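Local coordinates for protein CurJ (Moorea producens 3L, PDB 5TZ6) that probably catalyses a vinylogous dehydration in curacin biosynthesis as the dehydratase domain of a polyketide synthase module, here in an inactive mutant form bound to a hydroxy acid ligand, at residues L8-N13 with T208-L213; H54-L59 with L213-V218; A67-Q72 with F248-S253; Y29-N34 with Q87-V92. The protein carries 1 engineered substitution. All blocks are in the same frame, centred on the assembly; numbering follows the deposited sequence.

Overall arrangement
Contact 2 is the buried centre of the set: helix 51-65 meets the start of helix 215-223 through one serine bond and aliphatic packing. The other three are only partly buried. Contact 1, between two loops, shares Leu213 with contact 2 and relies on rings, a proline and a histidine-glutamine bond. Contacts 3 and 4 are both antiparallel strand pairings tied by backbone bonds, about 27 Å apart between centres and not touching; contacts 1, 2 and 3 join the two hotdog halves, whereas contact 4 stays within the first. Helix 51-65 links them all: Leu59 packs on Cys71 and Phe250 of contact 3, Leu57 on Phe30 and Val92 of contact 4, Ser56 on Leu11 of contact 1.

Contact 1. Residues L8-N13 with T208-L213; sequences LHPLIN and TTKYQL
Pro10 and Lys210 mark the nearest approach of two loop backbones, with Pro10 CA 7.0 Å from Lys210 CA; Pro10 sits within a type I beta turn from His9 to Ile12. The Tyr211 ring is met by three side chains of the turn. Pro10 CG lies over one face of that ring, offset toward the rim and 3.9 Å from its centroid, a CH-pi contact, while Pro10 CG also rests 3.7 Å from Lys210 CB. Leu11 crosses the tyrosine at about a right angle, its CG only 3.3 Å from Tyr211 CE2, and its CD2 lies in the ring plane at the edge. His9 turns an edge toward the Tyr211 face in an offset edge-to-face pair, with planes at 85° and centroids 5.7 Å apart. The imidazole CG is anti to the His9 backbone N (chi1 -168°), and at the far end of the ring NE2 gives a bent hydrogen bond of 2.7 Å and 137° to Gln212 OE1. An alanine at Tyr211 would probably open a gap beside Pro10 and Leu11 and leave the His9 edge without its aromatic partner. In the double-hotdog fold of polyketide synthase dehydratases, this contact joins the N-terminal loop before strand 14-16 to the loop leading into helix 215-223.

Contact 2. Residues H54-L59 with L213-V218; sequences HISLLL and LHPTLV
Ser56 OG donates a 2.7 Å hydrogen bond to Leu213 O, joining helix 51-65 to the residue just ahead of the cap of helix 215-223. These are the central helices of the two halves of the double-hotdog fold, and their contact is buried. The hydroxyl is anti to the backbone N (chi1 169°) and approaches the carbonyl fairly straight, with a C=O...OG angle of 159°. Backbones come close here, Ser56 CA lying 5.3 Å from Pro215 CA, and Pro215 CD lies 3.3 Å from Ser56 OG. Around this polar point the contact is aliphatic. Leu59 CD1 meets Leu213 CB at 4.1 Å, and Ile55 CB faces Val218 CG1 at 4.3 Å. Strand 239-250 adds Phe248 and Phe250, which pack on Leu213. Asp219, which lines the pocket of the bound hydroxy acid, directly follows Val218 on helix 215-223. His214 is the N-cap of that helix: ND1 accepts from Thr216 N at 3.2 Å and 162°, near the ring plane. Over one face of that imidazole sits Pro215 CD, offset toward the rim.

Contact 3. Residues A67-Q72 with F248-S253; sequences AATECQ and FTFYNS
Glu70 meets the Phe250 and Tyr251 carbonyls, beginning with CB, 3.7 Å from Phe250 O. Its CG is the closest of the side-chain atoms, 3.3 Å from Tyr251 O, and also comes within 4.3 Å of Tyr251 CD1. A bend at chi2 (88°) keeps CD beside the same carbonyl, and at the tip OE2 lies 3.7 Å from Tyr251 O, acceptor near acceptor. An alanine at Glu70 would probably uncover the side of the Tyr251 carbonyl and open a gap next to its ring. Thr69 OG1 reaches Tyr251 O too, in a weak hydrogen bond of 3.5 Å, and Thr69 O sits at the edge of the Phe250 ring, 3.4 Å from CD2. The backbone carries the pairing. Cys71 and Phe250 form an antiparallel hydrogen-bonded pair, Cys71 N to Phe250 O at 2.9 Å and 152°, Phe250 N to Cys71 O at 2.9 Å and 154°; Gln72 and Thr249 follow as a non-hydrogen-bonded pair. CA-H...O contacts from Glu70 to Phe250 O, Thr249 to Cys71 O and Gln72 to Phe248 O flank them. Cys71 and Phe250 project onto Leu59 of helix 51-65, whereas Gln72 projects from the other face of the sheet, and its NE2 bonds Ser140. Strands 71-77 and 239-250 thereby join the two hotdog halves edge to edge. The chemistry implies a seam held mainly by main-chain bonds, with Glu70 adding contacts of its CB and CG with carbonyl oxygens, and no hydrogen bond from its carboxylate to segment 248-253.

Contact 4. Residues Y29-N34 with Q87-V92; sequences YFSTEN and QGVRTV
Phe30 and Arg90 form an antiparallel hydrogen-bonded pair, Phe30 N to Arg90 O at 2.9 Å and Arg90 N to Phe30 O at 3.0 Å; Tyr29 and Thr91 are the adjoining non-hydrogen-bonded pair. Past the pair, a water carries the link onward, accepting from Thr32 N at 3.1 Å and donating to Gly88 O at 2.7 Å. Within segment 29-34, two side-chain bonds cross the turn of chain around Thr32 and Glu33. Ser31 OG, set between its own backbone N and carbonyl carbon, accepts from Asn34 N, an ST motif, and Asn34 ND2 donates to Tyr29 O at 2.8 Å, nearly straight (173°) but 40° above the carbonyl plane. Among apolar contacts, Val92 CG2 lies over one face of the Phe30 ring, 4.0 Å from its centroid and 27° off the normal, a CH-pi contact made as the two side chains pass at a slant. On the opposite face of the sheet, Tyr29 CB meets Val89 CG2 at 4.1 Å. There Tyr29 and Thr91 lie side by side, with Thr91 OG1 in the ring plane at the tyrosine's edge; that hydroxyl is bonded to Asp112 OD2. Strand 90-99 runs between strands 24-30 and 102-110 in the first hotdog half, while Phe30 and Val92 pack inward on Leu57 of helix 51-65, with Ile84 and Leu82 of strand 82-84 beside them.

Contact 1. Residues L8-N13 with T208-L213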
loop_
_atom_site.group_PDB
_atom_site.type_symbol
_atom_site.label_atom_id
_atom_site.label_comp_id
_atom_site.label_asym_id
_atom_site.label_seq_id
_atom_site.Cartn_x
_atom_site.Cartn_y
_atom_site.Cartn_z
ATOM N N LEU A 8 -0.371 -6.396 9.454
ATOM C CA LEU A 8 0.330 -7.553 8.905
ATOM C C LEU A 8 1.410 -8.047 9.859
ATOM O O LEU A 8 1.648 -9.257 9.962
ATOM C CB LEU A 8 0.940 -7.207 7.545
ATOM C CG LEU A 8 -0.014 -6.648 6.485
ATOM C CD1 LEU A 8 0.732 -6.312 5.200
ATOM C CD2 LEU A 8 -1.153 -7.623 6.209
ATOM N N HIS A 9 2.054 -7.127 10.578
ATOM C CA HIS A 9 3.162 -7.420 11.471
ATOM C C HIS A 9 3.273 -6.210 12.379
ATOM O O HIS A 9 3.125 -5.083 11.890
ATOM C CB HIS A 9 4.461 -7.646 10.685
ATOM C CG HIS A 9 5.578 -8.236 11.493
ATOM N ND1 HIS A 9 6.260 -7.527 12.459
ATOM C CD2 HIS A 9 6.144 -9.466 11.461
ATOM C CE1 HIS A 9 7.192 -8.297 12.994
ATOM N NE2 HIS A 9 7.142 -9.479 12.406
ATOM N N PRO A 10 3.516 -6.385 13.681
ATOM C CA PRO A 10 3.528 -5.220 14.583
ATOM C C PRO A 10 4.388 -4.072 14.065
ATOM O O PRO A 10 4.191 -2.917 14.455
ATOM C CB PRO A 10 4.073 -5.791 15.905
ATOM C CG PRO A 10 4.531 -7.207 15.597
ATOM C CD PRO A 10 3.747 -7.650 14.399
ATOM N N LEU A 11 5.326 -4.375 13.168
ATOM C CA LEU A 11 6.214 -3.376 12.593
ATOM C C LEU A 11 5.804 -2.938 11.192
ATOM O O LEU A 11 6.443 -2.045 10.630
ATOM C CB LEU A 11 7.643 -3.919 12.543
ATOM C CG LEU A 11 8.347 -4.131 13.877
ATOM C CD1 LEU A 11 9.720 -4.736 13.645
ATOM C CD2 LEU A 11 8.447 -2.818 14.647
ATOM N N ILE A 12 4.765 -3.536 10.614
ATOM C CA ILE A 12 4.429 -3.311 9.211
ATOM C C ILE A 12 2.921 -3.152 9.098
ATOM O O ILE A 12 2.172 -4.091 9.393
ATOM C CB ILE A 12 4.919 -4.456 8.307
ATOM C CG1 ILE A 12 6.445 -4.457 8.248
ATOM C CG2 ILE A 12 4.319 -4.334 6.913
ATOM C CD1 ILE A 12 7.022 -5.623 7.485
ATOM N N ASN A 13 2.473 -1.977 8.659
ATOM C CA ASN A 13 1.038 -1.748 8.557
ATOM C C ASN A 13 0.463 -2.350 7.280
ATOM O O ASN A 13 -0.533 -3.081 7.331
ATOM C CB ASN A 13 0.738 -0.250 8.643
ATOM C CG ASN A 13 0.970 0.309 10.041
ATOM O OD1 ASN A 13 2.109 0.549 10.450
ATOM N ND2 ASN A 13 -0.115 0.502 10.788
ATOM N N THR A 208 6.682 -10.191 22.023
ATOM C CA THR A 208 7.793 -10.791 21.289
ATOM C C THR A 208 7.371 -11.990 20.445
ATOM O O THR A 208 8.178 -12.472 19.639
ATOM C CB THR A 208 8.906 -11.216 22.254
ATOM O OG1 THR A 208 8.334 -11.840 23.408
ATOM C CG2 THR A 208 9.721 -10.008 22.697
ATOM N N THR A 209 6.141 -12.486 20.611
ATOM C CA THR A 209 5.714 -13.669 19.874
ATOM C C THR A 209 5.447 -13.356 18.410
ATOM O O THR A 209 5.693 -14.205 17.545
ATOM C CB THR A 209 4.466 -14.271 20.520
ATOM O OG1 THR A 209 4.811 -15.506 21.161
ATOM C CG2 THR A 209 3.382 -14.518 19.476
ATOM N N LYS A 210 4.950 -12.155 18.112
ATOM C CA LYS A 210 4.678 -11.780 16.731
ATOM C C LYS A 210 5.927 -11.320 15.993
ATOM O O LYS A 210 5.929 -11.304 14.757
ATOM C CB LYS A 210 3.618 -10.675 16.684
ATOM C CG LYS A 210 2.250 -11.124 16.182
ATOM C CD LYS A 210 1.512 -11.949 17.221
ATOM C CE LYS A 210 0.050 -12.130 16.840
ATOM N NZ LYS A 210 -0.114 -12.665 15.460
ATOM N N TYR A 211 6.981 -10.955 16.718
ATOM C CA TYR A 211 8.229 -10.539 16.099
ATOM C C TYR A 211 9.099 -11.745 15.773
ATOM O O TYR A 211 9.133 -12.725 16.522
ATOM C CB TYR A 211 9.008 -9.609 17.029
ATOM C CG TYR A 211 8.426 -8.227 17.239
ATOM C CD1 TYR A 211 7.482 -7.995 18.230
ATOM C CD2 TYR A 211 8.853 -7.145 16.477
ATOM C CE1 TYR A 211 6.962 -6.726 18.441
ATOM C CE2 TYR A 211 8.335 -5.873 16.680
ATOM C CZ TYR A 211 7.391 -5.670 17.664
ATOM O OH TYR A 211 6.872 -4.411 17.876
ATOM N N GLN A 212 9.815 -11.667 14.651
ATOM C CA GLN A 212 10.927 -12.587 14.433
ATOM C C GLN A 212 12.028 -12.341 15.460
ATOM O O GLN A 212 12.388 -13.234 16.236
ATOM C CB GLN A 212 11.472 -12.448 13.007
ATOM C CG GLN A 212 10.611 -13.082 11.920
ATOM C CD GLN A 212 9.218 -12.496 11.849
ATOM O OE1 GLN A 212 9.050 -11.288 11.697
ATOM N NE2 GLN A 212 8.206 -13.353 11.951
ATOM N N LEU A 213 12.583 -11.130 15.464
ATOM C CA LEU A 213 13.517 -10.673 16.487
ATOM C C LEU A 213 13.141 -9.251 16.859
ATOM O O LEU A 213 13.185 -8.356 16.011
ATOM C CB LEU A 213 14.970 -10.723 16.010
ATOM C CG LEU A 213 15.654 -12.077 15.877
ATOM C CD1 LEU A 213 17.120 -11.873 15.546
ATOM C CD2 LEU A 213 15.497 -12.883 17.159
#

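Contact 2. Residues H54-L59 with L213-V218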
loop_
_atom_site.group_PDB
_atom_site.type_symbol
_atom_site.label_atom_id
_atom_site.label_comp_id
_atom_site.label_asym_id
_atom_site.label_seq_id
_atom_site.Cartn_x
_atom_site.Cartn_y
_atom_site.Cartn_z
ATOM N N HIS A 54 15.787 -1.367 12.075
ATOM C CA HIS A 54 15.596 -1.614 10.648
ATOM C C HIS A 54 15.888 -3.065 10.284
ATOM O O HIS A 54 15.255 -3.613 9.373
ATOM C CB HIS A 54 16.461 -0.655 9.834
ATOM C CG HIS A 54 16.206 0.783 10.157
ATOM N ND1 HIS A 54 17.141 1.584 10.777
ATOM C CD2 HIS A 54 15.103 1.551 9.987
ATOM C CE1 HIS A 54 16.631 2.790 10.958
ATOM N NE2 HIS A 54 15.396 2.796 10.488
ATOM N N ILE A 55 16.831 -3.703 10.984
ATOM C CA ILE A 55 17.069 -5.128 10.764
ATOM C C ILE A 55 15.829 -5.936 11.132
ATOM O O ILE A 55 15.367 -6.792 10.367
ATOM C CB ILE A 55 18.308 -5.591 11.549
ATOM C CG1 ILE A 55 19.548 -4.831 11.058
ATOM C CG2 ILE A 55 18.461 -7.105 11.488
ATOM C CD1 ILE A 55 20.856 -5.501 11.385
ATOM N N SER A 56 15.267 -5.670 12.311
ATOM C CA SER A 56 14.040 -6.353 12.709
ATOM C C SER A 56 12.914 -6.104 11.702
ATOM O O SER A 56 12.139 -7.017 11.375
ATOM C CB SER A 56 13.657 -5.903 14.123
ATOM O OG SER A 56 12.357 -6.323 14.480
ATOM N N LEU A 57 12.847 -4.888 11.155
ATOM C CA LEU A 57 11.826 -4.552 10.165
ATOM C C LEU A 57 12.005 -5.363 8.887
ATOM O O LEU A 57 11.021 -5.835 8.292
ATOM C CB LEU A 57 11.873 -3.054 9.870
ATOM C CG LEU A 57 10.861 -2.453 8.894
ATOM C CD1 LEU A 57 9.443 -2.698 9.367
ATOM C CD2 LEU A 57 11.118 -0.959 8.748
ATOM N N LEU A 58 13.253 -5.544 8.450
ATOM C CA LEU A 58 13.473 -6.343 7.249
ATOM C C LEU A 58 13.166 -7.811 7.507
ATOM O O LEU A 58 12.633 -8.495 6.631
ATOM C CB LEU A 58 14.895 -6.157 6.737
ATOM C CG LEU A 58 15.048 -4.785 6.076
ATOM C CD1 LEU A 58 16.474 -4.268 6.175
ATOM C CD2 LEU A 58 14.586 -4.853 4.627
ATOM N N LEU A 59 13.484 -8.320 8.700
ATOM C CA LEU A 59 13.052 -9.679 9.007
ATOM C C LEU A 59 11.537 -9.802 8.899
ATOM O O LEU A 59 11.024 -10.813 8.400
ATOM C CB LEU A 59 13.533 -10.107 10.394
ATOM C CG LEU A 59 15.049 -10.235 10.573
ATOM C CD1 LEU A 59 15.389 -10.821 11.939
ATOM C CD2 LEU A 59 15.664 -11.061 9.464
ATOM N N LEU A 213 12.583 -11.130 15.464
ATOM C CA LEU A 213 13.517 -10.673 16.487
ATOM C C LEU A 213 13.141 -9.251 16.859
ATOM O O LEU A 213 13.185 -8.356 16.011
ATOM C CB LEU A 213 14.970 -10.723 16.010
ATOM C CG LEU A 213 15.654 -12.077 15.877
ATOM C CD1 LEU A 213 17.120 -11.873 15.546
ATOM C CD2 LEU A 213 15.497 -12.883 17.159
ATOM N N HIS A 214 12.765 -9.051 18.116
ATOM C CA HIS A 214 12.355 -7.734 18.567
ATOM C C HIS A 214 13.473 -6.726 18.317
ATOM O O HIS A 214 14.655 -7.046 18.502
ATOM C CB HIS A 214 11.999 -7.769 20.053
ATOM C CG HIS A 214 11.140 -6.625 20.496
ATOM N ND1 HIS A 214 11.654 -5.381 20.793
ATOM C CD2 HIS A 214 9.803 -6.539 20.700
ATOM C CE1 HIS A 214 10.670 -4.576 21.155
ATOM N NE2 HIS A 214 9.536 -5.254 21.109
ATOM N N PRO A 215 13.151 -5.521 17.852
ATOM C CA PRO A 215 14.214 -4.522 17.650
ATOM C C PRO A 215 15.146 -4.406 18.845
ATOM O O PRO A 215 16.371 -4.339 18.661
ATOM C CB PRO A 215 13.436 -3.227 17.392
ATOM C CG PRO A 215 12.085 -3.663 16.907
ATOM C CD PRO A 215 11.812 -5.017 17.502
ATOM N N THR A 216 14.603 -4.414 20.069
ATOM C CA THR A 216 15.435 -4.226 21.254
ATOM C C THR A 216 16.373 -5.403 21.483
ATOM O O THR A 216 17.454 -5.227 22.059
ATOM C CB THR A 216 14.566 -3.999 22.496
ATOM O OG1 THR A 216 13.700 -5.124 22.711
ATOM C CG2 THR A 216 13.729 -2.737 22.343
ATOM N N LEU A 217 15.990 -6.604 21.046
ATOM C CA LEU A 217 16.893 -7.745 21.175
ATOM C C LEU A 217 18.079 -7.617 20.222
ATOM O O LEU A 217 19.235 -7.832 20.618
ATOM C CB LEU A 217 16.123 -9.040 20.916
ATOM C CG LEU A 217 16.941 -10.328 20.894
ATOM C CD1 LEU A 217 17.720 -10.489 22.193
ATOM C CD2 LEU A 217 16.030 -11.519 20.651
ATOM N N VAL A 218 17.812 -7.236 18.971
ATOM C CA VAL A 218 18.885 -6.986 18.011
ATOM C C VAL A 218 19.823 -5.908 18.537
ATOM O O VAL A 218 21.060 -6.057 18.509
ATOM C CB VAL A 218 18.287 -6.601 16.645
ATOM C CG1 VAL A 218 19.385 -6.270 15.641
ATOM C CG2 VAL A 218 17.411 -7.736 16.125
#

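Contact 3. Residues A67-Q72 with F248-S253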
loop_
_atom_site.group_PDB
_atom_site.type_symbol
_atom_site.label_atom_id
_atom_site.label_comp_id
_atom_site.label_asym_id
_atom_site.label_seq_id
_atom_site.Cartn_x
_atom_site.Cartn_y
_atom_site.Cartn_z
ATOM N N ALA A 67 8.644 -17.981 1.789
ATOM C CA ALA A 67 7.925 -19.074 2.433
ATOM C C ALA A 67 8.704 -19.674 3.599
ATOM O O ALA A 67 8.095 -20.183 4.547
ATOM C CB ALA A 67 7.592 -20.161 1.409
ATOM N N ALA A 68 10.032 -19.619 3.554
ATOM C CA ALA A 68 10.886 -20.194 4.583
ATOM C C ALA A 68 11.103 -19.213 5.737
ATOM O O ALA A 68 10.795 -18.021 5.651
ATOM C CB ALA A 68 12.226 -20.625 3.983
ATOM N N THR A 69 11.646 -19.737 6.836
ATOM C CA THR A 69 11.874 -18.966 8.052
ATOM C C THR A 69 13.295 -18.424 8.158
ATOM O O THR A 69 13.489 -17.314 8.664
ATOM C CB THR A 69 11.566 -19.818 9.291
ATOM O OG1 THR A 69 11.830 -19.056 10.476
ATOM C CG2 THR A 69 12.430 -21.064 9.310
ATOM N N GLU A 70 14.294 -19.186 7.712
ATOM C CA GLU A 70 15.678 -18.733 7.761
ATOM C C GLU A 70 15.938 -17.758 6.621
ATOM O O GLU A 70 15.582 -18.030 5.470
ATOM C CB GLU A 70 16.647 -19.913 7.645
ATOM C CG GLU A 70 16.603 -20.920 8.789
ATOM C CD GLU A 70 15.583 -22.024 8.570
ATOM O OE1 GLU A 70 15.045 -22.139 7.447
ATOM O OE2 GLU A 70 15.323 -22.785 9.527
ATOM N N CYS A 71 16.554 -16.623 6.932
ATOM C CA CYS A 71 16.938 -15.703 5.873
ATOM C C CYS A 71 18.160 -14.905 6.305
ATOM O O CYS A 71 18.589 -14.949 7.460
ATOM C CB CYS A 71 15.778 -14.788 5.485
ATOM S SG CYS A 71 15.491 -13.487 6.644
ATOM N N GLN A 72 18.718 -14.169 5.352
ATOM C CA GLN A 72 19.972 -13.470 5.559
ATOM C C GLN A 72 19.919 -12.107 4.890
ATOM O O GLN A 72 19.341 -11.950 3.806
ATOM C CB GLN A 72 21.159 -14.270 5.016
ATOM C CG GLN A 72 21.095 -14.536 3.528
ATOM C CD GLN A 72 22.236 -15.410 3.045
ATOM O OE1 GLN A 72 22.926 -16.048 3.842
ATOM N NE2 GLN A 72 22.432 -15.454 1.731
ATOM N N PHE A 248 23.877 -10.883 8.276
ATOM C CA PHE A 248 23.026 -11.153 9.427
ATOM C C PHE A 248 22.059 -12.275 9.063
ATOM O O PHE A 248 21.250 -12.124 8.146
ATOM C CB PHE A 248 22.259 -9.891 9.826
ATOM C CG PHE A 248 21.445 -10.041 11.082
ATOM C CD1 PHE A 248 20.311 -10.834 11.104
ATOM C CD2 PHE A 248 21.801 -9.359 12.234
ATOM C CE1 PHE A 248 19.564 -10.967 12.255
ATOM C CE2 PHE A 248 21.054 -9.482 13.391
ATOM C CZ PHE A 248 19.933 -10.290 13.400
ATOM N N THR A 249 22.104 -13.375 9.802
ATOM C CA THR A 249 21.257 -14.525 9.526
ATOM C C THR A 249 20.279 -14.741 10.672
ATOM O O THR A 249 20.682 -14.835 11.837
ATOM C CB THR A 249 22.089 -15.788 9.292
ATOM O OG1 THR A 249 23.074 -15.531 8.286
ATOM C CG2 THR A 249 21.194 -16.942 8.843
ATOM N N PHE A 250 18.998 -14.796 10.325
ATOM C CA PHE A 250 17.927 -15.165 11.234
ATOM C C PHE A 250 17.526 -16.604 10.933
ATOM O O PHE A 250 17.141 -16.921 9.801
ATOM C CB PHE A 250 16.735 -14.224 11.068
ATOM C CG PHE A 250 15.499 -14.659 11.806
ATOM C CD1 PHE A 250 15.412 -14.553 13.190
ATOM C CD2 PHE A 250 14.418 -15.177 11.111
ATOM C CE1 PHE A 250 14.259 -14.953 13.859
ATOM C CE2 PHE A 250 13.268 -15.582 11.775
ATOM C CZ PHE A 250 13.191 -15.470 13.151
ATOM N N TYR A 251 17.629 -17.470 11.941
ATOM C CA TYR A 251 17.297 -18.887 11.812
ATOM C C TYR A 251 15.867 -19.182 12.259
ATOM O O TYR A 251 15.070 -19.711 11.482
ATOM C CB TYR A 251 18.305 -19.729 12.606
ATOM C CG TYR A 251 19.716 -19.587 12.087
ATOM C CD1 TYR A 251 20.174 -20.380 11.045
ATOM C CD2 TYR A 251 20.580 -18.639 12.618
ATOM C CE1 TYR A 251 21.457 -20.247 10.556
ATOM C CE2 TYR A 251 21.870 -18.496 12.136
ATOM C CZ TYR A 251 22.303 -19.302 11.107
ATOM O OH TYR A 251 23.580 -19.167 10.623
ATOM N N ASN A 252 15.530 -18.859 13.505
ATOM C CA ASN A 252 14.177 -19.058 14.007
ATOM C C ASN A 252 13.987 -18.229 15.269
ATOM O O ASN A 252 14.951 -17.925 15.976
ATOM C CB ASN A 252 13.890 -20.541 14.286
ATOM C CG ASN A 252 14.872 -21.153 15.268
ATOM O OD1 ASN A 252 15.767 -21.905 14.877
ATOM N ND2 ASN A 252 14.714 -20.831 16.549
ATOM N N SER A 253 12.736 -17.871 15.545
ATOM C CA SER A 253 12.423 -17.069 16.718
ATOM C C SER A 253 12.306 -17.964 17.948
ATOM O O SER A 253 11.875 -19.116 17.866
ATOM C CB SER A 253 11.126 -16.286 16.502
ATOM O OG SER A 253 11.103 -15.108 17.290
#

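Contact 4. Residues Y29-N34 with Q87-V92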
loop_
_atom_site.group_PDB
_atom_site.type_symbol
_atom_site.label_atom_id
_atom_site.label_comp_id
_atom_site.label_asym_id
_atom_site.label_seq_id
_atom_site.Cartn_x
_atom_site.Cartn_y
_atom_site.Cartn_z
ATOM N N TYR A 29 4.108 3.002 10.129
ATOM C CA TYR A 29 3.971 4.347 10.690
ATOM C C TYR A 29 4.695 4.395 12.032
ATOM O O TYR A 29 4.187 3.899 13.043
ATOM C CB TYR A 29 2.501 4.728 10.818
ATOM C CG TYR A 29 1.766 4.633 9.503
ATOM C CD1 TYR A 29 2.079 5.478 8.446
ATOM C CD2 TYR A 29 0.764 3.692 9.316
ATOM C CE1 TYR A 29 1.413 5.387 7.236
ATOM C CE2 TYR A 29 0.093 3.595 8.112
ATOM C CZ TYR A 29 0.421 4.443 7.076
ATOM O OH TYR A 29 -0.252 4.340 5.877
ATOM N N PHE A 30 5.871 5.018 12.041
ATOM C CA PHE A 30 6.758 4.995 13.198
ATOM C C PHE A 30 6.463 6.177 14.114
ATOM O O PHE A 30 6.531 7.341 13.690
ATOM C CB PHE A 30 8.219 5.004 12.750
ATOM C CG PHE A 30 8.791 3.631 12.524
ATOM C CD1 PHE A 30 8.149 2.727 11.704
ATOM C CD2 PHE A 30 9.979 3.254 13.119
ATOM C CE1 PHE A 30 8.672 1.465 11.494
ATOM C CE2 PHE A 30 10.511 1.998 12.912
ATOM C CZ PHE A 30 9.856 1.102 12.095
ATOM N N SER A 31 6.132 5.867 15.365
ATOM C CA SER A 31 5.828 6.855 16.389
ATOM C C SER A 31 5.847 6.156 17.737
ATOM O O SER A 31 5.745 4.928 17.821
ATOM C CB SER A 31 4.468 7.518 16.154
ATOM O OG SER A 31 3.413 6.610 16.425
ATOM N N THR A 32 5.982 6.958 18.797
ATOM C CA THR A 32 6.017 6.395 20.142
ATOM C C THR A 32 4.683 5.761 20.514
ATOM O O THR A 32 4.651 4.795 21.285
ATOM C CB THR A 32 6.403 7.470 21.158
ATOM O OG1 THR A 32 5.530 8.596 21.020
ATOM C CG2 THR A 32 7.841 7.913 20.945
ATOM N N GLU A 33 3.577 6.286 19.984
ATOM C CA GLU A 33 2.275 5.696 20.278
ATOM C C GLU A 33 2.114 4.332 19.611
ATOM O O GLU A 33 1.605 3.392 20.233
ATOM C CB GLU A 33 1.160 6.645 19.844
ATOM C CG GLU A 33 -0.237 6.059 19.975
ATOM C CD GLU A 33 -1.325 7.103 19.818
ATOM O OE1 GLU A 33 -1.051 8.291 20.095
ATOM O OE2 GLU A 33 -2.453 6.738 19.422
ATOM N N ASN A 34 2.542 4.198 18.352
ATOM C CA ASN A 34 2.421 2.911 17.671
ATOM C C ASN A 34 3.456 1.915 18.172
ATOM O O ASN A 34 3.167 0.718 18.281
ATOM C CB ASN A 34 2.568 3.084 16.162
ATOM C CG ASN A 34 1.507 3.977 15.577
ATOM O OD1 ASN A 34 0.496 4.259 16.219
ATOM N ND2 ASN A 34 1.728 4.429 14.351
ATOM N N GLN A 87 6.113 13.595 19.703
ATOM C CA GLN A 87 4.740 13.325 19.297
ATOM C C GLN A 87 4.580 13.301 17.780
ATOM O O GLN A 87 3.464 13.437 17.272
ATOM C CB GLN A 87 3.785 14.347 19.923
ATOM C CG GLN A 87 3.432 14.037 21.368
ATOM C CD GLN A 87 2.393 14.983 21.935
ATOM O OE1 GLN A 87 1.190 14.758 21.801
ATOM N NE2 GLN A 87 2.855 16.048 22.582
ATOM N N GLY A 88 5.684 13.138 17.042
ATOM C CA GLY A 88 5.627 13.066 15.598
ATOM C C GLY A 88 5.564 11.637 15.089
ATOM O O GLY A 88 5.862 10.683 15.802
ATOM N N VAL A 89 5.164 11.491 13.828
ATOM C CA VAL A 89 5.048 10.179 13.201
ATOM C C VAL A 89 5.673 10.255 11.814
ATOM O O VAL A 89 5.294 11.107 11.004
ATOM C CB VAL A 89 3.590 9.693 13.117
ATOM C CG1 VAL A 89 2.738 10.683 12.347
ATOM C CG2 VAL A 89 3.529 8.318 12.479
ATOM N N ARG A 90 6.633 9.376 11.546
ATOM C CA ARG A 90 7.301 9.290 10.254
ATOM C C ARG A 90 6.817 8.053 9.510
ATOM O O ARG A 90 6.775 6.961 10.086
ATOM C CB ARG A 90 8.819 9.233 10.426
ATOM C CG ARG A 90 9.431 10.479 11.025
ATOM C CD ARG A 90 9.708 11.530 9.970
ATOM N NE ARG A 90 10.648 11.046 8.964
ATOM C CZ ARG A 90 11.400 11.837 8.204
ATOM N NH1 ARG A 90 11.327 13.154 8.346
ATOM N NH2 ARG A 90 12.230 11.315 7.309
ATOM N N THR A 91 6.436 8.228 8.243
ATOM C CA THR A 91 6.153 7.080 7.391
ATOM C C THR A 91 7.454 6.412 6.965
ATOM O O THR A 91 8.361 7.067 6.440
ATOM C CB THR A 91 5.349 7.492 6.157
ATOM O OG1 THR A 91 4.091 8.043 6.562
ATOM C CG2 THR A 91 5.090 6.281 5.268
ATOM N N VAL A 92 7.533 5.102 7.174
ATOM C CA VAL A 92 8.705 4.303 6.843
ATOM C C VAL A 92 8.301 3.238 5.841
ATOM O O VAL A 92 7.302 2.535 6.041
ATOM C CB VAL A 92 9.320 3.657 8.095
ATOM C CG1 VAL A 92 10.474 2.754 7.706
ATOM C CG2 VAL A 92 9.780 4.734 9.056
HETATM O O HOH W 1 6.201 9.981 18.392
#